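Local coordinates for protein LRA-12 (Uncultured bacterium, PDB 5AEB) that hydrolyses beta-lactam antibiotics, carbapenems among them, as a class B3 metallo-beta-lactamase with two zinc ions in its active site, at residues A58-I63 with A94-I99; Y21-I26 with I67-F72; N185-V190 with Q213-L218; R177-L182 with D241-K246; N65-K68 with K73-D76. All blocks are in the same frame, centred on the assembly; numbering follows the deposited sequence.

Interaction 1 (A58-I63 with A94-I99); sequences ASALQI and AEIKKI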
# COMPACT_ATOMS: atom_id res chain seq x y z
N ALA A 58 -8.63 -11.50 -8.36
CA ALA A 58 -9.87 -11.10 -9.09
C ALA A 58 -10.19 -9.60 -9.08
O ALA A 58 -11.11 -9.14 -9.77
CB ALA A 58 -11.08 -11.89 -8.56
N SER A 59 -9.42 -8.82 -8.31
CA SER A 59 -9.65 -7.37 -8.16
C SER A 59 -9.36 -6.52 -9.42
O SER A 59 -9.75 -5.34 -9.49
CB SER A 59 -8.83 -6.84 -6.97
OG SER A 59 -7.43 -6.85 -7.28
N ALA A 60 -8.66 -7.08 -10.41
CA ALA A 60 -8.34 -6.29 -11.59
C ALA A 60 -9.56 -5.66 -12.28
O ALA A 60 -9.50 -4.49 -12.69
CB ALA A 60 -7.51 -7.10 -12.57
N LEU A 61 -10.67 -6.40 -12.38
CA LEU A 61 -11.93 -5.84 -12.93
C LEU A 61 -12.42 -4.58 -12.19
O LEU A 61 -12.68 -3.55 -12.81
CB LEU A 61 -13.04 -6.90 -12.97
CG LEU A 61 -14.47 -6.50 -13.40
CD1 LEU A 61 -14.50 -5.77 -14.76
CD2 LEU A 61 -15.38 -7.73 -13.39
N GLN A 62 -12.52 -4.66 -10.85
CA GLN A 62 -12.99 -3.54 -10.04
C GLN A 62 -12.10 -2.33 -10.20
O GLN A 62 -12.59 -1.22 -10.28
CB GLN A 62 -12.97 -3.91 -8.56
CG GLN A 62 -14.15 -4.68 -8.05
CD GLN A 62 -13.89 -5.11 -6.62
OE1 GLN A 62 -13.75 -4.25 -5.74
NE2 GLN A 62 -13.78 -6.41 -6.39
N ILE A 63 -10.79 -2.54 -10.16
CA ILE A 63 -9.81 -1.47 -10.31
C ILE A 63 -9.97 -0.70 -11.64
O ILE A 63 -10.10 0.53 -11.64
CB ILE A 63 -8.36 -2.00 -10.12
CG1 ILE A 63 -8.17 -2.41 -8.67
CG2 ILE A 63 -7.33 -0.93 -10.52
CD1 ILE A 63 -7.12 -3.48 -8.46
N ALA A 94 0.47 -8.19 -11.60
CA ALA A 94 0.96 -8.73 -12.87
C ALA A 94 -0.02 -8.43 -14.02
O ALA A 94 0.40 -7.99 -15.09
CB ALA A 94 1.24 -10.22 -12.78
N GLU A 95 -1.31 -8.63 -13.76
CA GLU A 95 -2.33 -8.40 -14.77
C GLU A 95 -2.46 -6.91 -15.14
O GLU A 95 -2.58 -6.57 -16.33
CB GLU A 95 -3.64 -8.92 -14.26
CG GLU A 95 -4.82 -8.55 -15.14
CD GLU A 95 -6.05 -9.40 -14.86
OE1 GLU A 95 -6.02 -10.21 -13.90
OE2 GLU A 95 -7.05 -9.24 -15.62
N ILE A 96 -2.42 -6.04 -14.14
CA ILE A 96 -2.55 -4.62 -14.41
C ILE A 96 -1.30 -4.12 -15.13
O ILE A 96 -1.39 -3.27 -16.01
CB ILE A 96 -2.90 -3.82 -13.13
CG1 ILE A 96 -4.40 -3.99 -12.89
CG2 ILE A 96 -2.61 -2.33 -13.27
CD1 ILE A 96 -4.74 -3.99 -11.43
N LYS A 97 -0.16 -4.70 -14.81
CA LYS A 97 1.04 -4.28 -15.47
C LYS A 97 1.01 -4.74 -16.91
O LYS A 97 1.49 -4.02 -17.82
CB LYS A 97 2.28 -4.84 -14.76
CG LYS A 97 3.56 -4.24 -15.31
CD LYS A 97 4.80 -4.93 -14.76
CE LYS A 97 6.02 -4.34 -15.41
NZ LYS A 97 7.11 -5.34 -15.40
N LYS A 98 0.48 -5.95 -17.13
CA LYS A 98 0.42 -6.48 -18.49
C LYS A 98 -0.40 -5.59 -19.38
O LYS A 98 0.03 -5.23 -20.48
CB LYS A 98 -0.14 -7.90 -18.51
CG LYS A 98 0.95 -8.92 -18.29
CD LYS A 98 0.26 -10.20 -17.85
CE LYS A 98 1.19 -11.35 -17.97
NZ LYS A 98 1.05 -11.77 -19.37
N ILE A 99 -1.58 -5.22 -18.88
CA ILE A 99 -2.57 -4.47 -19.64
C ILE A 99 -2.17 -3.01 -19.86
O ILE A 99 -2.33 -2.48 -20.94
CB ILE A 99 -3.97 -4.52 -18.93
CG1 ILE A 99 -4.54 -5.93 -19.02
CG2 ILE A 99 -4.92 -3.51 -19.57
CD1 ILE A 99 -5.65 -6.21 -18.03
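Ile63 and Ile96 meet at about a right angle, each offering its CD1 methyl (CD1 to CD1 3.8 Å), where helix 60-69 packs against helix 93-100 on one side of the seven-stranded sheet of the metallo-beta-lactamase fold. Ile96 holds CG1 beside its own backbone N (chi1 -79°), which sends CD1 across to the other helix. There it also lies 4.1 Å from Ile63 CG2 and 4.3 Å from Ala60 CB, so this one methyl touches both residues. Towards the sheet, Ile96 continues onto Leu80 of strand 77-81 and onto Thr54. Ala60 has only a methyl here, and its CA and that of Ile96 come within 6.7 Å, the nearest such pair between the segments. Glu95 covers the solvent side. With CG anti to the backbone N (chi1 172°) and the chain extended beyond, its carboxylate is carried over Ala60, a plain van der Waals contact of methyl and carboxylate. The zinc ions are remote, one lying about 14 Å from the Ile63 side chain. The Ala60 methyl sits beneath the flat face of the carboxylate, with CB 3.6 Å from Glu95 CD and almost equally far from both oxygens.

Interaction 2 (Y21-I26 with I67-F72); sequences YRPFRI and IKALGF. With SO4 (sulfate ion), chain F.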
# COMPACT_ATOMS: atom_id res chain seq x y z
N TYR A 21 -16.34 -1.39 -3.64
CA TYR A 21 -16.59 -0.17 -2.92
C TYR A 21 -16.52 0.98 -3.91
O TYR A 21 -15.68 0.99 -4.80
CB TYR A 21 -15.56 0.04 -1.81
CG TYR A 21 -15.84 1.26 -0.97
CD1 TYR A 21 -16.80 1.22 0.04
CD2 TYR A 21 -15.18 2.47 -1.22
CE1 TYR A 21 -17.08 2.33 0.80
CE2 TYR A 21 -15.46 3.60 -0.46
CZ TYR A 21 -16.41 3.52 0.55
OH TYR A 21 -16.71 4.61 1.30
N ARG A 22 -17.40 1.96 -3.74
CA ARG A 22 -17.47 3.06 -4.66
C ARG A 22 -16.22 3.94 -4.56
O ARG A 22 -15.91 4.44 -3.46
CB ARG A 22 -18.73 3.88 -4.37
CG ARG A 22 -19.01 4.92 -5.40
CD ARG A 22 -20.26 5.72 -5.05
NE ARG A 22 -20.48 6.71 -6.08
CZ ARG A 22 -20.82 7.97 -5.86
NH1 ARG A 22 -20.98 8.41 -4.61
NH2 ARG A 22 -20.99 8.79 -6.89
N PRO A 23 -15.49 4.13 -5.68
CA PRO A 23 -14.24 4.91 -5.68
C PRO A 23 -14.51 6.39 -5.39
O PRO A 23 -15.60 6.88 -5.70
CB PRO A 23 -13.70 4.72 -7.11
CG PRO A 23 -14.93 4.47 -7.94
CD PRO A 23 -15.87 3.69 -7.05
N PHE A 24 -13.57 7.05 -4.73
CA PHE A 24 -13.72 8.46 -4.35
C PHE A 24 -12.41 9.21 -4.29
O PHE A 24 -11.32 8.62 -4.14
CB PHE A 24 -14.47 8.61 -3.00
CG PHE A 24 -13.70 8.13 -1.79
CD1 PHE A 24 -13.64 6.76 -1.47
CD2 PHE A 24 -13.11 9.04 -0.92
CE1 PHE A 24 -12.95 6.31 -0.34
CE2 PHE A 24 -12.40 8.60 0.20
CZ PHE A 24 -12.33 7.24 0.50
N ARG A 25 -12.53 10.53 -4.38
CA ARG A 25 -11.43 11.45 -4.19
C ARG A 25 -11.23 11.69 -2.67
O ARG A 25 -12.14 12.08 -1.96
CB ARG A 25 -11.77 12.76 -4.91
CG ARG A 25 -10.64 13.76 -5.06
CD ARG A 25 -11.16 15.03 -5.76
NE ARG A 25 -10.08 16.01 -5.86
CZ ARG A 25 -10.25 17.34 -5.95
NH1 ARG A 25 -11.46 17.87 -5.94
NH2 ARG A 25 -9.18 18.14 -6.03
N ILE A 26 -10.01 11.41 -2.21
CA ILE A 26 -9.62 11.67 -0.85
C ILE A 26 -9.17 13.14 -0.74
O ILE A 26 -9.70 13.88 0.09
CB ILE A 26 -8.48 10.70 -0.42
CG1 ILE A 26 -8.97 9.24 -0.49
CG2 ILE A 26 -7.97 11.05 0.97
CD1 ILE A 26 -7.85 8.25 -0.80
N ILE A 67 -11.38 3.22 -11.90
CA ILE A 67 -10.63 4.26 -12.59
C ILE A 67 -11.51 4.93 -13.66
O ILE A 67 -11.52 6.17 -13.78
CB ILE A 67 -9.35 3.71 -13.25
CG1 ILE A 67 -8.35 3.23 -12.20
CG2 ILE A 67 -8.72 4.77 -14.14
CD1 ILE A 67 -7.26 2.34 -12.77
N LYS A 68 -12.23 4.09 -14.41
CA LYS A 68 -13.17 4.51 -15.45
C LYS A 68 -14.27 5.39 -14.85
O LYS A 68 -14.54 6.48 -15.36
CB LYS A 68 -13.82 3.29 -16.12
CG LYS A 68 -14.02 3.44 -17.62
CD LYS A 68 -14.60 2.17 -18.24
CE LYS A 68 -15.99 2.44 -18.80
NZ LYS A 68 -15.90 3.49 -19.88
N ALA A 69 -14.87 4.88 -13.76
CA ALA A 69 -15.96 5.54 -13.02
C ALA A 69 -15.61 6.93 -12.51
O ALA A 69 -16.48 7.78 -12.39
CB ALA A 69 -16.43 4.66 -11.87
N LEU A 70 -14.34 7.17 -12.22
CA LEU A 70 -13.90 8.51 -11.87
C LEU A 70 -13.59 9.35 -13.11
O LEU A 70 -13.15 10.49 -13.00
CB LEU A 70 -12.68 8.45 -10.97
CG LEU A 70 -12.78 7.78 -9.61
CD1 LEU A 70 -11.37 7.56 -9.07
CD2 LEU A 70 -13.63 8.61 -8.64
N GLY A 71 -13.82 8.80 -14.30
CA GLY A 71 -13.55 9.53 -15.53
C GLY A 71 -12.09 9.66 -15.89
O GLY A 71 -11.72 10.58 -16.63
N PHE A 72 -11.25 8.76 -15.37
CA PHE A 72 -9.86 8.62 -15.83
C PHE A 72 -9.71 7.42 -16.76
O PHE A 72 -10.60 6.58 -16.85
CB PHE A 72 -8.85 8.57 -14.66
CG PHE A 72 -8.95 9.77 -13.76
CD1 PHE A 72 -8.45 11.01 -14.18
CD2 PHE A 72 -9.61 9.69 -12.55
CE1 PHE A 72 -8.58 12.13 -13.37
CE2 PHE A 72 -9.73 10.82 -11.73
CZ PHE A 72 -9.22 12.03 -12.15
S SO4 F . -11.07 21.49 -6.43
O1 SO4 F . -10.77 22.82 -5.85
O2 SO4 F . -9.97 21.15 -7.38
O3 SO4 F . -12.38 21.51 -7.12
O4 SO4 F . -11.18 20.50 -5.33
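Sulfate O4 is gripped by both terminal nitrogens of Arg25, firmly by NH1 (2.7 Å, N-H...O angle 148°) and weakly by NH2 (3.2 Å). Arg25 belongs to strand 24-27, the edge strand of the seven-stranded sheet, and the Pro23 just before that strand rests on the C-terminal end of helix 60-69, which closes in a Schellman motif. The sulfur of the sulfate, an ion probably from the crystallisation liquor, lies in the guanidinium plane, at its edge. A second oxygen, O2, takes a weak bond from NH2, and Glu175 N also binds the ion. The extended Arg25 chain puts the guanidinium there, while NE bonds to Gly28 O and Tyr243 forms a cation-pi pair with the group, which should fix its tilt.

The contact between the segments themselves is apolar. Pro23 lays its ring on the end of the helix and the residue after it, with CG against Ala69 CB (4.2 Å) and CB against Leu70 CG (4.1 Å). Phe24 points the other way, to stack on His237. Leu70, beyond the last helical residue, stands up from the end of the helix. In the Schellman motif Gly71, with positive phi, gives its N to Lys68 O (2.7 Å) and Phe72 N returns to Ile67 O (3.1 Å). Beside the proline ring, the CD2 branch of Leu70 reaches the backbone and lies 3.9 Å from Pro23 O.

Interaction 3 (N185-V190 with Q213-L218); sequences NMPTIV and QAMKNL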
# COMPACT_ATOMS: atom_id res chain seq x y z
N ASN A 185 2.41 2.12 5.15
CA ASN A 185 2.27 0.72 5.46
C ASN A 185 2.44 0.51 6.96
O ASN A 185 3.55 0.58 7.47
CB ASN A 185 3.22 -0.15 4.67
CG ASN A 185 2.76 -1.58 4.68
OD1 ASN A 185 3.27 -2.40 5.47
ND2 ASN A 185 1.69 -1.86 3.92
N MET A 186 1.35 0.25 7.68
CA MET A 186 1.41 0.10 9.16
C MET A 186 2.25 -1.16 9.52
O MET A 186 2.09 -2.20 8.89
CB MET A 186 -0.00 0.02 9.77
CG MET A 186 -0.91 1.20 9.38
SD MET A 186 -0.09 2.79 9.58
CE MET A 186 -0.23 3.04 11.35
N PRO A 187 3.14 -1.05 10.53
CA PRO A 187 4.01 -2.18 10.91
C PRO A 187 3.29 -3.23 11.74
O PRO A 187 3.57 -3.40 12.92
CB PRO A 187 5.12 -1.50 11.72
CG PRO A 187 4.41 -0.34 12.35
CD PRO A 187 3.44 0.16 11.33
N THR A 188 2.33 -3.91 11.14
CA THR A 188 1.67 -4.98 11.79
C THR A 188 2.61 -6.19 11.72
O THR A 188 3.49 -6.25 10.85
CB THR A 188 0.32 -5.26 11.13
OG1 THR A 188 0.52 -5.56 9.73
CG2 THR A 188 -0.63 -4.02 11.27
N ILE A 189 2.43 -7.12 12.65
CA ILE A 189 3.22 -8.34 12.71
C ILE A 189 2.39 -9.51 12.20
O ILE A 189 1.23 -9.74 12.64
CB ILE A 189 3.73 -8.61 14.13
CG1 ILE A 189 4.66 -7.47 14.57
CG2 ILE A 189 4.40 -9.99 14.23
CD1 ILE A 189 4.97 -7.49 16.04
N VAL A 190 3.00 -10.26 11.31
CA VAL A 190 2.30 -11.28 10.57
C VAL A 190 2.53 -12.66 11.21
O VAL A 190 1.70 -13.55 11.06
CB VAL A 190 2.76 -11.22 9.08
CG1 VAL A 190 2.61 -12.55 8.36
CG2 VAL A 190 2.01 -10.13 8.34
N GLN A 213 10.03 3.69 15.16
CA GLN A 213 10.68 4.97 15.41
C GLN A 213 10.56 5.97 14.21
O GLN A 213 10.14 7.11 14.40
CB GLN A 213 12.15 4.70 15.79
CG GLN A 213 13.02 5.94 15.78
CD GLN A 213 13.00 6.69 17.10
OE1 GLN A 213 13.56 7.79 17.20
NE2 GLN A 213 12.37 6.09 18.13
N ALA A 214 10.91 5.52 13.01
CA ALA A 214 10.81 6.35 11.81
C ALA A 214 9.37 6.84 11.57
O ALA A 214 9.15 8.01 11.25
CB ALA A 214 11.33 5.60 10.60
N MET A 215 8.40 5.96 11.71
CA MET A 215 6.97 6.34 11.46
C MET A 215 6.38 7.32 12.47
O MET A 215 5.57 8.18 12.09
CB MET A 215 6.06 5.12 11.27
CG MET A 215 6.28 4.43 9.91
SD MET A 215 5.31 2.93 9.70
CE MET A 215 3.89 3.69 8.90
N LYS A 216 6.73 7.16 13.74
CA LYS A 216 6.30 8.09 14.79
C LYS A 216 6.74 9.52 14.47
O LYS A 216 6.00 10.48 14.74
CB LYS A 216 6.80 7.69 16.19
CG LYS A 216 6.04 6.52 16.82
CD LYS A 216 6.84 5.82 17.92
CE LYS A 216 6.40 4.36 18.13
NZ LYS A 216 5.74 4.17 19.45
N ASN A 217 7.92 9.67 13.88
CA ASN A 217 8.47 11.01 13.63
C ASN A 217 8.06 11.68 12.31
O ASN A 217 8.46 12.79 12.04
CB ASN A 217 9.99 10.97 13.73
CG ASN A 217 10.47 10.67 15.14
OD1 ASN A 217 11.40 9.90 15.34
ND2 ASN A 217 9.80 11.25 16.12
N LEU A 218 7.33 10.97 11.46
CA LEU A 218 6.86 11.51 10.19
C LEU A 218 5.83 12.64 10.45
O LEU A 218 5.09 12.57 11.44
CB LEU A 218 6.23 10.42 9.36
CG LEU A 218 7.21 9.40 8.76
CD1 LEU A 218 6.51 8.28 8.02
CD2 LEU A 218 8.19 10.13 7.84
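Met215, on the last turn of helix 204-216, reaches with its thioether end into the loop 185-190, and every direct contact between the two segments runs through it. Two of them are to a carbonyl: CE lies 3.4 Å from Asn185 O, and SD 3.7 Å from that same oxygen. The others are apolar. Pro187 and Met215 reach toward each other, CD of the proline 3.7 Å from Met215 SD. Met186 slants across the methionine end, its SD 4.1 Å from Met215 CE. The bend at chi3 (92°) turns the Met215 methyl aside from the otherwise extended chain, so that it faces Asn185 O while the sulfur stays against the proline. No hydrogen bond joins the segments. Within the loop an inverse gamma turn centred on Pro187 is closed by Thr188 N to Met186 O (2.8 Å). From outside, Ser167 OG bonds to Asn185 N, and helix 251-267 covers Met186 and Pro187. All four touching residues are buried, and the Asn185 side chain is about 6 Å from a zinc ion: the helix packs behind a loop of the metallo-beta-lactamase active site, near the zinc ligands Gln84 and His161.

Interaction 4 (R177-L182 with D241-K246); sequences RSYRIL and DGYNPK. With SO4 (sulfate ion), chain E.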
# COMPACT_ATOMS: atom_id res chain seq x y z
N ARG A 177 -5.98 24.58 -1.35
CA ARG A 177 -4.99 24.13 -0.40
C ARG A 177 -4.13 22.95 -0.87
O ARG A 177 -4.58 22.09 -1.65
CB ARG A 177 -5.69 23.79 0.93
CG ARG A 177 -4.81 23.10 1.93
CD ARG A 177 -5.39 23.10 3.32
NE ARG A 177 -4.46 22.41 4.20
CZ ARG A 177 -4.71 22.11 5.46
NH1 ARG A 177 -5.87 22.42 6.02
NH2 ARG A 177 -3.79 21.47 6.16
N SER A 178 -2.90 22.93 -0.36
CA SER A 178 -1.93 21.87 -0.53
C SER A 178 -1.95 20.92 0.71
O SER A 178 -2.17 21.37 1.85
CB SER A 178 -0.56 22.51 -0.79
OG SER A 178 0.41 21.56 -1.18
N TYR A 179 -1.78 19.62 0.47
CA TYR A 179 -1.79 18.60 1.54
C TYR A 179 -0.58 17.67 1.43
O TYR A 179 -0.20 17.23 0.34
CB TYR A 179 -3.04 17.71 1.47
CG TYR A 179 -4.34 18.43 1.63
CD1 TYR A 179 -4.85 18.66 2.89
CD2 TYR A 179 -5.06 18.88 0.52
CE1 TYR A 179 -6.06 19.32 3.05
CE2 TYR A 179 -6.27 19.56 0.67
CZ TYR A 179 -6.76 19.77 1.95
OH TYR A 179 -7.95 20.42 2.17
N ARG A 180 0.01 17.38 2.58
CA ARG A 180 1.09 16.43 2.65
C ARG A 180 0.45 15.07 3.00
O ARG A 180 -0.14 14.90 4.07
CB ARG A 180 2.10 16.93 3.70
CG ARG A 180 3.14 15.93 4.16
CD ARG A 180 4.21 15.65 3.12
NE ARG A 180 4.78 16.85 2.52
CZ ARG A 180 5.95 17.40 2.85
NH1 ARG A 180 6.68 16.88 3.82
NH2 ARG A 180 6.36 18.49 2.20
N ILE A 181 0.52 14.12 2.08
CA ILE A 181 -0.14 12.83 2.25
C ILE A 181 0.89 11.73 2.55
O ILE A 181 1.89 11.64 1.86
CB ILE A 181 -0.87 12.43 0.95
CG1 ILE A 181 -1.80 13.57 0.45
CG2 ILE A 181 -1.56 11.08 1.13
CD1 ILE A 181 -3.18 13.55 1.08
N LEU A 182 0.63 10.93 3.60
CA LEU A 182 1.35 9.67 3.85
C LEU A 182 0.48 8.48 3.46
O LEU A 182 -0.62 8.27 4.02
CB LEU A 182 1.69 9.52 5.33
CG LEU A 182 2.42 8.27 5.84
CD1 LEU A 182 3.78 8.10 5.19
CD2 LEU A 182 2.55 8.38 7.34
N ASP A 241 -20.47 11.28 0.22
CA ASP A 241 -20.06 12.41 1.06
C ASP A 241 -19.67 13.62 0.23
O ASP A 241 -19.84 14.76 0.65
CB ASP A 241 -18.86 12.05 1.95
CG ASP A 241 -19.24 11.26 3.19
OD1 ASP A 241 -20.42 10.90 3.35
OD2 ASP A 241 -18.33 10.98 4.00
N GLY A 242 -19.11 13.36 -0.95
CA GLY A 242 -18.48 14.43 -1.71
C GLY A 242 -17.09 14.69 -1.16
O GLY A 242 -16.64 14.04 -0.22
N TYR A 243 -16.41 15.66 -1.77
CA TYR A 243 -15.04 16.02 -1.44
C TYR A 243 -14.87 16.59 -0.02
O TYR A 243 -15.46 17.60 0.33
CB TYR A 243 -14.53 17.02 -2.48
CG TYR A 243 -13.06 17.29 -2.41
CD1 TYR A 243 -12.15 16.25 -2.54
CD2 TYR A 243 -12.57 18.59 -2.24
CE1 TYR A 243 -10.79 16.49 -2.48
CE2 TYR A 243 -11.21 18.84 -2.18
CZ TYR A 243 -10.33 17.78 -2.31
OH TYR A 243 -8.99 17.98 -2.27
N ASN A 244 -14.05 15.93 0.80
CA ASN A 244 -13.75 16.41 2.14
C ASN A 244 -12.42 15.91 2.69
O ASN A 244 -12.41 15.00 3.51
CB ASN A 244 -14.85 16.03 3.13
CG ASN A 244 -14.76 16.82 4.44
OD1 ASN A 244 -14.13 17.88 4.51
ND2 ASN A 244 -15.41 16.30 5.48
N PRO A 245 -11.29 16.53 2.26
CA PRO A 245 -9.94 16.16 2.73
C PRO A 245 -9.80 16.17 4.26
O PRO A 245 -9.01 15.38 4.84
CB PRO A 245 -9.04 17.24 2.14
CG PRO A 245 -9.84 17.97 1.13
CD PRO A 245 -11.29 17.67 1.32
N LYS A 246 -10.55 17.04 4.92
CA LYS A 246 -10.37 17.22 6.36
C LYS A 246 -10.77 16.00 7.21
O LYS A 246 -10.19 15.77 8.29
CB LYS A 246 -10.98 18.54 6.85
CG LYS A 246 -10.21 19.73 6.26
CD LYS A 246 -10.93 21.04 6.47
CE LYS A 246 -10.20 22.18 5.77
NZ LYS A 246 -10.89 23.47 6.13
S SO4 E . -18.18 10.66 -2.95
O1 SO4 E . -17.41 11.21 -1.79
O2 SO4 E . -18.61 9.26 -2.66
O3 SO4 E . -17.31 10.72 -4.16
O4 SO4 E . -19.36 11.53 -3.20
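Tyr179 drives the phenolic end of its ring against Pro245, the two side chains crossing at about a right angle. CG of Tyr179 lies beside the backbone N (chi1 -61°), which carries the phenol to the proline. Its OH lies 3.3 Å from Pro245 CG, and CZ lies 3.4 Å from Pro245 CB, so the proline meets the phenolic end, CZ and OH. Pro245 is held from a second side by the tyrosine of its own segment: CD stands 3.6 Å above the centre of the Tyr243 ring, a CH-pi arrangement. Arg177 flanks Tyr179, its CG over the rim of the phenol ring and its guanidinium laying one face on CE1. The outer edge is looser, with Lys246 CE 4.3 Å from Arg177 NH1.

These residues join strand 178-184 of the five-stranded sheet to the loop that leads into helix 251-267, and both Tyr179 and Pro245 also lean on Ile222 of the neighbouring strand 222-225. Tyr243 is positioned by its hydroxyl, which is hydrogen-bonded to Gly28 N and to Asp174 OD2. Asp174 OD1 in turn bonds to Arg177 N. Farther out the loop binds a sulfate, probably from the crystallisation liquor and also held by Gly240 N and His237 NE2: Gly242 N gives a 2.9 Å bond to its O4 and a weak one to O1.

Interaction 5 (N65-K68 with K73-D76); sequences NNIK and KLTD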
# COMPACT_ATOMS: atom_id res chain seq x y z
N ASN A 65 -12.60 -0.66 -13.49
CA ASN A 65 -13.93 -0.04 -13.45
C ASN A 65 -13.91 1.24 -12.61
O ASN A 65 -14.50 2.25 -13.02
CB ASN A 65 -14.98 -0.98 -12.86
CG ASN A 65 -15.41 -2.06 -13.83
OD1 ASN A 65 -15.18 -1.97 -15.05
ND2 ASN A 65 -16.03 -3.11 -13.29
N ASN A 66 -13.28 1.16 -11.44
CA ASN A 66 -13.16 2.30 -10.53
C ASN A 66 -12.46 3.48 -11.19
O ASN A 66 -12.91 4.61 -11.07
CB ASN A 66 -12.45 1.92 -9.23
CG ASN A 66 -13.26 0.97 -8.38
OD1 ASN A 66 -14.46 0.81 -8.60
ND2 ASN A 66 -12.61 0.34 -7.40
N ILE A 67 -11.38 3.22 -11.90
CA ILE A 67 -10.63 4.26 -12.59
C ILE A 67 -11.51 4.93 -13.66
O ILE A 67 -11.52 6.17 -13.78
CB ILE A 67 -9.35 3.71 -13.25
CG1 ILE A 67 -8.35 3.23 -12.20
CG2 ILE A 67 -8.72 4.77 -14.14
CD1 ILE A 67 -7.26 2.34 -12.77
N LYS A 68 -12.23 4.09 -14.41
CA LYS A 68 -13.17 4.51 -15.45
C LYS A 68 -14.27 5.39 -14.85
O LYS A 68 -14.54 6.48 -15.36
CB LYS A 68 -13.82 3.29 -16.12
CG LYS A 68 -14.02 3.44 -17.62
CD LYS A 68 -14.60 2.17 -18.24
CE LYS A 68 -15.99 2.44 -18.80
NZ LYS A 68 -15.90 3.49 -19.88
N LYS A 73 -8.57 7.36 -17.45
CA LYS A 73 -8.35 6.36 -18.47
C LYS A 73 -7.26 5.40 -18.03
O LYS A 73 -6.15 5.82 -17.67
CB LYS A 73 -7.91 7.03 -19.77
CG LYS A 73 -9.03 7.66 -20.58
CD LYS A 73 -8.45 8.53 -21.69
CE LYS A 73 -7.64 7.72 -22.69
NZ LYS A 73 -7.22 8.58 -23.84
N LEU A 74 -7.59 4.11 -18.06
CA LEU A 74 -6.63 3.07 -17.70
C LEU A 74 -5.31 3.13 -18.51
O LEU A 74 -4.23 2.86 -17.93
CB LEU A 74 -7.29 1.68 -17.73
CG LEU A 74 -6.41 0.51 -17.35
CD1 LEU A 74 -6.13 0.47 -15.85
CD2 LEU A 74 -7.04 -0.78 -17.86
N THR A 75 -5.40 3.56 -19.79
CA THR A 75 -4.22 3.73 -20.67
C THR A 75 -3.38 4.92 -20.30
O THR A 75 -2.31 5.10 -20.88
CB THR A 75 -4.55 3.93 -22.19
OG1 THR A 75 -5.52 4.98 -22.36
CG2 THR A 75 -5.03 2.65 -22.83
N ASP A 76 -3.84 5.76 -19.38
CA ASP A 76 -2.98 6.82 -18.85
C ASP A 76 -2.06 6.34 -17.71
O ASP A 76 -1.29 7.14 -17.20
CB ASP A 76 -3.79 8.06 -18.42
CG ASP A 76 -4.32 8.89 -19.63
OD1 ASP A 76 -3.54 9.19 -20.56
OD2 ASP A 76 -5.52 9.23 -19.66
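Ile67 and Leu74 carry the tight part of this contact, meeting CD1 to CD1 at 3.8 Å with their side chains at about a right angle. Ile67 keeps CG1 beside its backbone N and CG2 anti to it, which divides the work between its branches: CD1 goes to the leucine, whereas CG2 lies against the backbone, 4.1 Å from Leu74 N and 4.2 Å from Lys73 C. Leu74 has CG anti to the backbone N (chi1 -179°), bringing CD1 to the isoleucine methyl, and its side chain also rests on Ile99 and Thr100 of helix 93-100. Behind Ile67 lie Ile51 of strand 48-52, Ile33 and Phe72.

Helix 60-69 and the turn after it form the connection of a beta-alpha-beta crossover between the parallel strands 48-52 and 77-81, and the Ile67-Leu74 pair folds the outgoing turn back on the helix. That turn is a short 3-10 segment, with Asp76 N bonded to Lys73 O at 2.9 Å; Asp76 then pairs by its backbone with Asn49, where the next strand begins.

The other side of the contact is loose and open to solvent. Lys73 is directed away from the helix and brings chiefly its backbone to Ile67, while Lys68 leads its chain outward. No hydrogen bond crosses between the segments, and the closest CA pair, Ile67 CA and Leu74 CA, is 6.6 Å apart.

Overall arrangement
From the N terminus, interaction 2 closes the loop from 21-26 to 67-72 and brings the edge strand 24-27 to the end of helix 60-69. Interaction 1 opens within that loop, at the start of the helix, and closes after it at 94-99: the two cross. Interaction 5, a short return from 65-68 to 73-76, nests inside interaction 1, shares Ile67 and Lys68 with interaction 2, and touches interaction 1 through Leu74 and Ile99. The second half of the chain repeats the nesting: interaction 4 spans 177-246 and encloses interaction 3, with Leu182 on Leu218 between them. Arg25 against Tyr243 ties the edge strand 24-27 to the loop 241-246, which packs on the second sheet.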